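Side-chain contact in SsfX3 (Streptomyces sp. SF2575, PDB 3SKV), which probably transfers a salicylyl group onto a tetracycline intermediate during antibiotic biosynthesis, using a GDSL/SGNH hydrolase-like fold joined to a jelly-roll domain: residues S203-W208 with A212-G217. The protein carries 1 engineered substitution. Numbering follows the deposited sequence.
Sequences SPSRTW and AARAEG
Arg214 reaches from the helix 208-216 back to the loop that leads into it and gives its NH1 to the backbone O of Ser205, 2.8 Å away. The oxygen lies at the edge of the guanidinium, close to its plane, but NH1 stands above the carbonyl plane, 45° out of it. The N-H...O angle of 135° makes the bond a bent one. A turn at chi3 (66°) in an otherwise extended chain swings the guanidinium toward the loop. Ser205 also lays its CB and OG alongside NH1, each at 3.7 Å; OG is hydrogen-bonded to Asp122 instead, so the arginine takes the carbonyl and the hydroxyl serves the strand 120-125. One turn into the helix, Ala212 N donates to Trp208 O (2.8 Å), the ordinary i to i+4 bond of its first turn, and Ala212 CB comes within 3.2 Å of that oxygen. The indole of Trp208 meets the rings of His190 and His197 edge-to-face. Thr207 is the N-cap, its OG1 accepting from Ala210 N. NH2 of Arg214 is bonded to Gly127 O, in the hairpin of strands 120-125 and 128-134. With a leucine in place of Arg214 neither carbonyl has this donor, and the loop and the hairpin would probably be less firmly tied to the helix. A single guanidinium thus links two backbone carbonyls, joining the helix of the GDSL-type domain to its own lead-in loop and to the N-terminal β-domain, both acceptors being neutral.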
loop_
_atom_site.group_PDB
_atom_site.type_symbol
_atom_site.label_atom_id
_atom_site.label_comp_id
_atom_site.label_asym_id
_atom_site.label_seq_id
_atom_site.Cartn_x
_atom_site.Cartn_y
_atom_site.Cartn_z
ATOM N N SER A 203 -3.369 9.079 -9.426
ATOM C CA SER A 203 -3.265 9.792 -8.149
ATOM C C SER A 203 -3.295 8.763 -6.993
ATOM O O SER A 203 -3.590 7.595 -7.273
ATOM C CB SER A 203 -4.402 10.815 -8.037
ATOM O OG SER A 203 -5.694 10.231 -8.101
ATOM N N PRO A 204 -3.022 9.129 -5.700
ATOM C CA PRO A 204 -2.989 8.084 -4.626
ATOM C C PRO A 204 -4.208 7.185 -4.424
ATOM O O PRO A 204 -4.048 6.042 -3.987
ATOM C CB PRO A 204 -2.646 8.869 -3.352
ATOM C CG PRO A 204 -2.018 10.127 -3.838
ATOM C CD PRO A 204 -2.607 10.449 -5.168
ATOM N N SER A 205 -5.429 7.705 -4.684
ATOM C CA SER A 205 -6.651 6.919 -4.510
ATOM C C SER A 205 -6.902 6.073 -5.766
ATOM O O SER A 205 -7.866 5.303 -5.814
ATOM C CB SER A 205 -7.846 7.815 -4.189
ATOM O OG SER A 205 -8.170 8.642 -5.294
ATOM N N ARG A 206 -5.987 6.166 -6.753
ATOM C CA ARG A 206 -6.158 5.442 -8.000
ATOM C C ARG A 206 -5.078 4.414 -8.313
ATOM O O ARG A 206 -4.909 4.039 -9.478
ATOM C CB ARG A 206 -6.501 6.400 -9.147
ATOM C CG ARG A 206 -7.946 6.942 -9.054
ATOM C CD ARG A 206 -8.298 7.916 -10.155
ATOM N NE ARG A 206 -7.668 9.211 -9.879
ATOM C CZ ARG A 206 -7.594 10.224 -10.741
ATOM N NH1 ARG A 206 -8.120 10.110 -11.959
ATOM N NH2 ARG A 206 -6.988 11.355 -10.398
ATOM N N THR A 207 -4.387 3.896 -7.260
ATOM C CA THR A 207 -3.438 2.787 -7.422
ATOM C C THR A 207 -4.320 1.537 -7.535
ATOM O O THR A 207 -5.497 1.588 -7.150
ATOM C CB THR A 207 -2.443 2.658 -6.242
ATOM O OG1 THR A 207 -3.158 2.369 -5.046
ATOM C CG2 THR A 207 -1.584 3.900 -6.039
ATOM N N TRP A 208 -3.775 0.414 -8.026
ATOM C CA TRP A 208 -4.583 -0.793 -8.135
ATOM C C TRP A 208 -5.119 -1.184 -6.753
ATOM O O TRP A 208 -6.299 -1.517 -6.642
ATOM C CB TRP A 208 -3.819 -1.917 -8.832
ATOM C CG TRP A 208 -2.722 -2.546 -8.028
ATOM C CD1 TRP A 208 -1.402 -2.216 -8.037
ATOM C CD2 TRP A 208 -2.864 -3.621 -7.088
ATOM N NE1 TRP A 208 -0.708 -3.028 -7.169
ATOM C CE2 TRP A 208 -1.581 -3.905 -6.580
ATOM C CE3 TRP A 208 -3.959 -4.376 -6.633
ATOM C CZ2 TRP A 208 -1.355 -4.932 -5.660
ATOM C CZ3 TRP A 208 -3.748 -5.357 -5.689
ATOM C CH2 TRP A 208 -2.458 -5.650 -5.230
ATOM N N ALA A 212 -8.945 -1.409 -5.829
ATOM C CA ALA A 212 -9.435 -2.728 -5.438
ATOM C C ALA A 212 -10.124 -2.648 -4.064
ATOM O O ALA A 212 -11.247 -3.110 -3.952
ATOM C CB ALA A 212 -8.297 -3.749 -5.424
ATOM N N ALA A 213 -9.504 -1.975 -3.074
ATOM C CA ALA A 213 -10.063 -1.803 -1.720
ATOM C C ALA A 213 -11.368 -1.017 -1.723
ATOM O O ALA A 213 -12.325 -1.399 -1.043
ATOM C CB ALA A 213 -9.064 -1.115 -0.803
ATOM N N ARG A 214 -11.407 0.076 -2.481
ATOM C CA ARG A 214 -12.583 0.939 -2.569
ATOM C C ARG A 214 -13.764 0.200 -3.205
ATOM O O ARG A 214 -14.885 0.312 -2.705
ATOM C CB ARG A 214 -12.276 2.226 -3.343
ATOM C CG ARG A 214 -11.369 3.179 -2.612
ATOM C CD ARG A 214 -10.801 4.224 -3.555
ATOM N NE ARG A 214 -11.835 5.118 -4.069
ATOM C CZ ARG A 214 -11.694 5.895 -5.132
ATOM N NH1 ARG A 214 -10.552 5.906 -5.803
ATOM N NH2 ARG A 214 -12.693 6.685 -5.523
ATOM N N ALA A 215 -13.506 -0.581 -4.273
ATOM C CA ALA A 215 -14.570 -1.322 -4.940
ATOM C C ALA A 215 -15.100 -2.441 -4.042
ATOM O O ALA A 215 -16.283 -2.783 -4.112
ATOM C CB ALA A 215 -14.074 -1.886 -6.246
ATOM N N GLU A 216 -14.223 -3.007 -3.194
ATOM C CA GLU A 216 -14.593 -4.093 -2.302
ATOM C C GLU A 216 -15.126 -3.661 -0.942
ATOM O O GLU A 216 -15.726 -4.489 -0.269
ATOM C CB GLU A 216 -13.431 -5.097 -2.146
ATOM C CG GLU A 216 -13.254 -6.034 -3.341
ATOM C CD GLU A 216 -14.462 -6.859 -3.770
ATOM O OE1 GLU A 216 -15.234 -7.315 -2.895
ATOM O OE2 GLU A 216 -14.620 -7.078 -4.991
ATOM N N GLY A 217 -14.901 -2.405 -0.539
ATOM C CA GLY A 217 -15.303 -1.910 0.783
ATOM C C GLY A 217 -14.338 -2.393 1.860
ATOM O O GLY A 217 -14.754 -2.736 2.967
#